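Side-chain contacts in endo-beta-1,4-glucanase (Ampullaria crossean, PDB 5XBU), which probably hydrolyses internal beta-1,4-glucosidic bonds of cellulose, as a glycoside hydrolase family 45 endoglucanase: residues S26-V31 and E118-I123; F65-S70 and S124-T129; G88-V91 and G96-P99. All coordinates share one frame; numbering follows the deposited sequence.

Contact 1 (S26-V31 and E118-I123)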
loop_
_atom_site.group_PDB
_atom_site.type_symbol
_atom_site.label_atom_id
_atom_site.label_comp_id
_atom_site.label_asym_id
_atom_site.label_seq_id
_atom_site.Cartn_x
_atom_site.Cartn_y
_atom_site.Cartn_z
ATOM N N SER A 26 -3.688 7.073 2.054
ATOM C CA SER A 26 -3.162 6.942 3.400
ATOM C C SER A 26 -2.177 5.783 3.458
ATOM O O SER A 26 -2.170 4.895 2.596
ATOM C CB SER A 26 -4.299 6.765 4.401
ATOM O OG SER A 26 -5.284 5.845 3.950
ATOM N N THR A 27 -1.324 5.818 4.485
ATOM C CA THR A 27 -0.366 4.763 4.727
ATOM C C THR A 27 -0.323 4.441 6.213
ATOM O O THR A 27 -0.565 5.289 7.064
ATOM C CB THR A 27 1.056 5.103 4.214
ATOM O OG1 THR A 27 1.683 6.079 5.056
ATOM C CG2 THR A 27 1.101 5.569 2.780
ATOM N N THR A 28 0.038 3.188 6.505
ATOM C CA THR A 28 0.405 2.721 7.837
ATOM C C THR A 28 1.612 1.803 7.669
ATOM O O THR A 28 2.090 1.575 6.550
ATOM C CB THR A 28 -0.760 2.022 8.563
ATOM O OG1 THR A 28 -1.325 1.008 7.732
ATOM C CG2 THR A 28 -1.860 2.985 8.998
ATOM N N ARG A 29 2.099 1.245 8.767
ATOM C CA ARG A 29 3.136 0.232 8.700
ATOM C C ARG A 29 2.649 -1.008 9.427
ATOM O O ARG A 29 1.821 -0.920 10.342
ATOM C CB ARG A 29 4.471 0.738 9.260
ATOM C CG ARG A 29 4.386 1.368 10.649
ATOM C CD ARG A 29 5.728 1.965 11.072
ATOM N NE ARG A 29 5.660 3.213 11.810
ATOM C CZ ARG A 29 6.698 3.707 12.466
ATOM N NH1 ARG A 29 6.613 4.861 13.118
ATOM N NH2 ARG A 29 7.825 3.011 12.483
ATOM N N TYR A 30 3.146 -2.160 8.989
ATOM C CA TYR A 30 2.757 -3.417 9.588
ATOM C C TYR A 30 3.935 -4.347 9.637
ATOM O O TYR A 30 4.915 -4.193 8.899
ATOM C CB TYR A 30 1.598 -4.067 8.872
ATOM C CG TYR A 30 1.915 -4.848 7.601
ATOM C CD1 TYR A 30 2.248 -4.217 6.415
ATOM C CD2 TYR A 30 1.855 -6.252 7.602
ATOM C CE1 TYR A 30 2.470 -4.943 5.260
ATOM C CE2 TYR A 30 2.096 -6.995 6.439
ATOM C CZ TYR A 30 2.383 -6.319 5.276
ATOM O OH TYR A 30 2.593 -7.080 4.147
ATOM N N VAL A 31 3.736 -5.350 10.492
ATOM C CA VAL A 31 4.613 -6.472 10.734
ATOM C C VAL A 31 3.734 -7.675 11.087
ATOM O O VAL A 31 2.760 -7.541 11.834
ATOM C CB VAL A 31 5.458 -6.016 11.933
ATOM C CG1 VAL A 31 5.271 -6.905 13.135
ATOM C CG2 VAL A 31 6.841 -5.734 11.513
ATOM N N GLU A 118 -10.951 -1.945 9.331
ATOM C CA GLU A 118 -12.007 -1.050 8.862
ATOM C C GLU A 118 -11.504 0.367 8.646
ATOM O O GLU A 118 -11.792 0.978 7.609
ATOM C CB GLU A 118 -13.179 -1.037 9.842
ATOM C CG GLU A 118 -14.267 0.014 9.520
ATOM C CD GLU A 118 -14.982 -0.155 8.184
ATOM O OE1 GLU A 118 -14.947 -1.223 7.546
ATOM O OE2 GLU A 118 -15.687 0.800 7.793
ATOM N N GLU A 119 -10.800 0.926 9.631
ATOM C CA GLU A 119 -10.471 2.349 9.600
ATOM C C GLU A 119 -9.743 2.730 8.318
ATOM O O GLU A 119 -10.043 3.767 7.696
ATOM C CB GLU A 119 -9.606 2.689 10.817
ATOM C CG GLU A 119 -9.093 4.121 10.786
ATOM C CD GLU A 119 -8.434 4.571 12.078
ATOM O OE1 GLU A 119 -8.113 5.773 12.147
ATOM O OE2 GLU A 119 -8.238 3.761 13.008
ATOM N N TRP A 120 -8.713 1.955 7.964
ATOM C CA TRP A 120 -7.817 2.301 6.874
ATOM C C TRP A 120 -8.141 1.566 5.585
ATOM O O TRP A 120 -7.991 2.137 4.503
ATOM C CB TRP A 120 -6.358 2.021 7.261
ATOM C CG TRP A 120 -5.879 2.799 8.441
ATOM C CD1 TRP A 120 -5.664 2.324 9.702
ATOM C CD2 TRP A 120 -5.550 4.199 8.479
ATOM N NE1 TRP A 120 -5.224 3.332 10.517
ATOM C CE2 TRP A 120 -5.134 4.486 9.791
ATOM C CE3 TRP A 120 -5.531 5.235 7.531
ATOM C CZ2 TRP A 120 -4.707 5.749 10.181
ATOM C CZ3 TRP A 120 -5.113 6.497 7.929
ATOM C CH2 TRP A 120 -4.715 6.742 9.242
ATOM N N CYS A 121 -8.542 0.294 5.664
ATOM C CA CYS A 121 -8.715 -0.530 4.472
ATOM C C CYS A 121 -10.169 -0.794 4.136
ATOM O O CYS A 121 -10.439 -1.451 3.127
ATOM C CB CYS A 121 -7.941 -1.843 4.612
ATOM S SG CYS A 121 -6.172 -1.449 4.784
ATOM N N GLY A 122 -11.104 -0.273 4.936
ATOM C CA GLY A 122 -12.535 -0.383 4.670
ATOM C C GLY A 122 -12.960 0.595 3.598
ATOM O O GLY A 122 -13.436 1.709 3.861
ATOM N N ILE A 123 -12.716 0.171 2.362
ATOM C CA ILE A 123 -12.977 0.942 1.158
ATOM C C ILE A 123 -13.765 -0.005 0.252
ATOM O O ILE A 123 -13.260 -1.065 -0.112
ATOM C CB ILE A 123 -11.699 1.444 0.463
ATOM C CG1 ILE A 123 -10.768 2.122 1.484
ATOM C CG2 ILE A 123 -12.079 2.383 -0.669
ATOM C CD1 ILE A 123 -9.458 2.586 0.907
#

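Contact 2 (F65-S70 and S124-T129)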
loop_
_atom_site.group_PDB
_atom_site.type_symbol
_atom_site.label_atom_id
_atom_site.label_comp_id
_atom_site.label_asym_id
_atom_site.label_seq_id
_atom_site.Cartn_x
_atom_site.Cartn_y
_atom_site.Cartn_z
ATOM N N PHE A 65 -6.059 -4.094 -4.169
ATOM C CA PHE A 65 -5.318 -5.343 -4.292
ATOM C C PHE A 65 -5.885 -6.254 -5.368
ATOM O O PHE A 65 -5.118 -6.828 -6.152
ATOM C CB PHE A 65 -5.321 -6.054 -2.943
ATOM C CG PHE A 65 -4.688 -7.400 -2.972
ATOM C CD1 PHE A 65 -3.320 -7.529 -2.915
ATOM C CD2 PHE A 65 -5.455 -8.559 -3.033
ATOM C CE1 PHE A 65 -2.723 -8.782 -2.928
ATOM C CE2 PHE A 65 -4.870 -9.794 -3.049
ATOM C CZ PHE A 65 -3.483 -9.915 -3.010
ATOM N N ASP A 66 -7.210 -6.411 -5.393
ATOM C CA ASP A 66 -7.855 -7.302 -6.356
ATOM C C ASP A 66 -8.687 -6.560 -7.384
ATOM O O ASP A 66 -9.608 -7.150 -7.958
ATOM C CB ASP A 66 -8.689 -8.382 -5.680
ATOM C CG ASP A 66 -9.001 -9.543 -6.620
ATOM O OD1 ASP A 66 -8.150 -9.857 -7.501
ATOM O OD2 ASP A 66 -10.102 -10.112 -6.475
ATOM N N ASP A 67 -8.379 -5.293 -7.656
ATOM C CA ASP A 67 -9.036 -4.540 -8.729
ATOM C C ASP A 67 -10.561 -4.680 -8.705
ATOM O O ASP A 67 -11.195 -5.016 -9.710
ATOM C CB ASP A 67 -8.484 -4.915 -10.109
ATOM C CG ASP A 67 -9.016 -4.030 -11.220
ATOM O OD1 ASP A 67 -9.234 -2.823 -10.976
ATOM O OD2 ASP A 67 -9.198 -4.542 -12.342
ATOM N N GLY A 68 -11.154 -4.444 -7.531
ATOM C CA GLY A 68 -12.588 -4.501 -7.325
ATOM C C GLY A 68 -13.117 -5.814 -6.783
ATOM O O GLY A 68 -14.245 -5.853 -6.282
ATOM N N GLY A 69 -12.328 -6.877 -6.877
ATOM C CA GLY A 69 -12.692 -8.178 -6.357
ATOM C C GLY A 69 -12.396 -8.334 -4.873
ATOM O O GLY A 69 -11.951 -7.401 -4.196
ATOM N N SER A 70 -12.676 -9.542 -4.378
ATOM C CA SER A 70 -12.483 -9.921 -2.988
ATOM C C SER A 70 -11.467 -11.034 -2.836
ATOM O O SER A 70 -11.314 -11.568 -1.727
ATOM C CB SER A 70 -13.794 -10.362 -2.347
ATOM O OG SER A 70 -14.331 -11.457 -3.066
ATOM N N SER A 124 -14.997 0.367 -0.096
ATOM C CA SER A 124 -15.914 -0.582 -0.700
ATOM C C SER A 124 -15.937 -0.515 -2.216
ATOM O O SER A 124 -16.879 -1.010 -2.818
ATOM C CB SER A 124 -17.313 -0.417 -0.135
ATOM O OG SER A 124 -17.758 0.862 -0.504
ATOM N N GLY A 125 -14.932 0.066 -2.842
ATOM C CA GLY A 125 -14.748 -0.003 -4.274
ATOM C C GLY A 125 -13.315 0.323 -4.606
ATOM O O GLY A 125 -12.606 0.932 -3.800
ATOM N N LYS A 126 -12.902 -0.061 -5.802
ATOM C CA LYS A 126 -11.552 0.176 -6.271
ATOM C C LYS A 126 -11.356 1.664 -6.574
ATOM O O LYS A 126 -12.322 2.433 -6.713
ATOM C CB LYS A 126 -11.328 -0.646 -7.546
ATOM C CG LYS A 126 -12.268 -0.246 -8.699
ATOM C CD LYS A 126 -11.980 -0.983 -9.974
ATOM C CE LYS A 126 -11.295 -0.072 -10.928
ATOM N NZ LYS A 126 -11.000 -0.749 -12.206
ATOM N N PRO A 127 -10.101 2.101 -6.718
ATOM C CA PRO A 127 -9.858 3.488 -7.147
ATOM C C PRO A 127 -10.577 3.767 -8.464
ATOM O O PRO A 127 -10.627 2.923 -9.346
ATOM C CB PRO A 127 -8.334 3.553 -7.283
ATOM C CG PRO A 127 -7.848 2.529 -6.288
ATOM C CD PRO A 127 -8.846 1.374 -6.470
ATOM N N GLY A 128 -11.169 4.967 -8.594
ATOM C CA GLY A 128 -11.986 5.348 -9.743
ATOM C C GLY A 128 -13.460 5.291 -9.490
ATOM O O GLY A 128 -14.243 5.799 -10.308
ATOM N N THR A 129 -13.863 4.690 -8.382
ATOM C CA THR A 129 -15.269 4.541 -8.079
ATOM C C THR A 129 -15.734 5.459 -6.975
ATOM O O THR A 129 -16.891 5.349 -6.547
ATOM C CB THR A 129 -15.645 3.103 -7.738
ATOM O OG1 THR A 129 -14.994 2.698 -6.526
ATOM C CG2 THR A 129 -15.304 2.166 -8.873
#

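Contact 3 (G88-V91 and G96-P99)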
loop_
_atom_site.group_PDB
_atom_site.type_symbol
_atom_site.label_atom_id
_atom_site.label_comp_id
_atom_site.label_asym_id
_atom_site.label_seq_id
_atom_site.Cartn_x
_atom_site.Cartn_y
_atom_site.Cartn_z
ATOM N N GLY A 88 3.452 15.959 3.006
ATOM C CA GLY A 88 3.590 16.681 4.256
ATOM C C GLY A 88 2.429 16.504 5.203
ATOM O O GLY A 88 2.501 16.930 6.356
ATOM N N GLY A 89 1.343 15.924 4.717
ATOM C CA GLY A 89 0.169 15.708 5.521
ATOM C C GLY A 89 0.186 14.391 6.267
ATOM O O GLY A 89 1.054 13.537 6.072
ATOM N N PHE A 90 -0.834 14.232 7.102
ATOM C CA PHE A 90 -1.076 13.054 7.925
ATOM C C PHE A 90 -2.449 13.232 8.558
ATOM O O PHE A 90 -2.998 14.339 8.584
ATOM C CB PHE A 90 0.021 12.851 8.982
ATOM C CG PHE A 90 0.164 14.025 9.904
ATOM C CD1 PHE A 90 0.950 15.099 9.534
ATOM C CD2 PHE A 90 -0.518 14.056 11.103
ATOM C CE1 PHE A 90 1.087 16.190 10.384
ATOM C CE2 PHE A 90 -0.397 15.159 11.954
ATOM C CZ PHE A 90 0.412 16.204 11.589
ATOM N N VAL A 91 -2.985 12.141 9.095
ATOM C CA VAL A 91 -4.277 12.199 9.791
ATOM C C VAL A 91 -4.025 12.631 11.229
ATOM O O VAL A 91 -3.194 12.010 11.909
ATOM C CB VAL A 91 -4.979 10.837 9.738
ATOM C CG1 VAL A 91 -6.245 10.833 10.566
ATOM C CG2 VAL A 91 -5.278 10.441 8.307
ATOM N N GLY A 96 2.304 11.718 11.507
ATOM C CA GLY A 96 3.009 12.985 11.619
ATOM C C GLY A 96 3.650 13.331 10.297
ATOM O O GLY A 96 3.609 12.559 9.332
ATOM N N ALA A 97 4.254 14.532 10.270
ATOM C CA ALA A 97 4.842 15.062 9.048
ATOM C C ALA A 97 6.251 14.507 8.888
ATOM O O ALA A 97 7.065 14.622 9.813
ATOM C CB ALA A 97 4.883 16.598 9.098
ATOM N N PRO A 98 6.601 13.947 7.739
ATOM C CA PRO A 98 7.898 13.289 7.617
ATOM C C PRO A 98 9.017 14.298 7.422
ATOM O O PRO A 98 8.770 15.468 7.080
ATOM C CB PRO A 98 7.724 12.399 6.382
ATOM C CG PRO A 98 6.711 13.139 5.573
ATOM C CD PRO A 98 5.744 13.697 6.559
ATOM N N PRO A 99 10.270 13.872 7.617
ATOM C CA PRO A 99 11.404 14.810 7.495
ATOM C C PRO A 99 11.681 15.281 6.081
ATOM O O PRO A 99 12.253 16.365 5.905
ATOM C CB PRO A 99 12.585 13.990 8.038
ATOM C CG PRO A 99 12.163 12.552 7.792
ATOM C CD PRO A 99 10.708 12.559 8.135
#

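Contact 1 (S26-V31 and E118-I123)
Thr28 holds its methyl group over one face of the Trp120 indole, where CG2 stands 3.7 Å from the centroid of the five-membered ring and only 10° off the ring normal. This is a CH-pi contact, between strand 22-30 in the sheet of a domain assigned to the double-psi beta-barrel clan and the short helix 118-121 that packs on it. Thr28 CG2 lies anti to its own carbonyl carbon and OG1 between the backbone N and the carbonyl carbon (chi1 52°), so the branched residue divides its work: methyl to the indole, hydroxyl to Asp142 and His140. Ser26, two residues earlier on the same side of the strand, meets the six-membered ring obliquely, with CB 3.6 Å from Trp120 CZ3. Its small side chain lets the indole come close, while OG, 3.6 Å from Trp120 CE3, is bonded to His140 and Asn133. Both faces of the indole are touched off-centre, one by Thr28 CG2 and the opposite one by Glu119 CG, 3.9 Å above the plane. Were Trp120 replaced by an alanine, the Thr28 methyl and Ser26 CB would probably lose the indole they pack on, opening a gap between helix and strand. No hydrogen bond joins the segments: apolar and CH-pi contacts hold them together, and the polar ends of Ser26 and Thr28 are satisfied by strand 140-144 and the loop before it.

Contact 2 (F65-S70 and S124-T129)
Asp67 and Lys126 meet because the aspartate carries CG anti to its backbone N (chi1 -173°), while the lysine chain, extended at its second and fourth torsions, bends at chi3 (-105°) to bring NZ to the carboxylate. The aspartate belongs to a Schellman motif that closes helix 62-65: as the C-prime residue, with positive phi, it gives its backbone N to Tyr64 O, and Gly68 N bonds to Arg63 O. An overlapping type I' turn runs from Asp66 to Gly69. At its backbone angles a side chain on Gly68 would jam against the preceding carbonyl oxygen, which explains the glycine; its backbone N also lies 3.8 Å from Lys126 CB. The two charged side chains run side by side, pointing the same way, and lysine suits its place because its chain is long enough to run alongside Asp67 and present NZ to the carboxylate. The lysine's own backbone opens a type II turn, with Pro127 and Gly128 at its corners, and Lys126 O accepts from both Thr129 N and Thr129 OG1, the latter at 2.7 Å. The salt bridge thus joins two loop turns, and in it Lys126 NZ meets Asp67 OD1 on the syn side at 3.0 Å, 17° out of the carboxylate plane.

Contact 3 (G88-V91 and G96-P99)
Phe90 lays its ring against the peptide backbone at Gly96, and aromatic contact dominates the pairing. Gly96 CA sits over one face, 3.6 Å from the ring centroid and 15° off the normal, displaced toward the rim; this is a CH-pi contact. The ring arrives there because CG lies between the backbone N and the carbonyl carbon (chi1 58°), which swings it across to the returning chain. Phe90 CD1 reaches the peptide that follows, 3.3 Å from Gly96 C, and Ala97 N approaches the ring obliquely. Gly96 offers its CA to the ring, yet the geometry would tolerate a CB, which would point away, so the contact itself does not require glycine.

An apolar contact adds to this: the Ala97 methyl lies 4.0 Å from Phe90 CE1. Small as it is, the same methyl also makes van der Waals contact with the backbone, Ala97 CB lying 3.6 Å from Gly88 O. Beyond it, Pro98 CD comes to 4.3 Å from Gly88 CA, a looser contact at the end of the pair. The backbone angles of Gly88 (phi 98°) would press any side chain against the carbonyl oxygen before it, which accounts for the residue type.

Hydrogen bonds between the segments are absent; polar backbone groups look elsewhere, Phe90 to Ala6, Gly89 to Glu159 and Gly96 to Asp156. The result is an irregular surface loop, folded back so that residues 96-97 lie against the Phe90 ring, in the connection between the antiparallel strands 81-86 and 104-108 of a domain assigned to the double-psi beta-barrel fold.

From the N terminus, strand 22-30 supplies the first half of contact 1, and residues 65-70, just past helix 62-65, the first half of contact 2. Contact 3 then opens and closes within the connection between strands 81-86 and 104-108, making a short local loop. Helix 118-121 returns to strand 22-30 to complete contact 1, and the residues directly after it, 124-129, complete contact 2. The long loops of contacts 1 and 2 therefore cross, and contact 3 lies within both. Contact 1 joins the helix to the sheet, contact 2 ties two surface loops, and contact 3 touches contact 1 where Val91 CG2 packs 3.9 Å from Trp120 CH2.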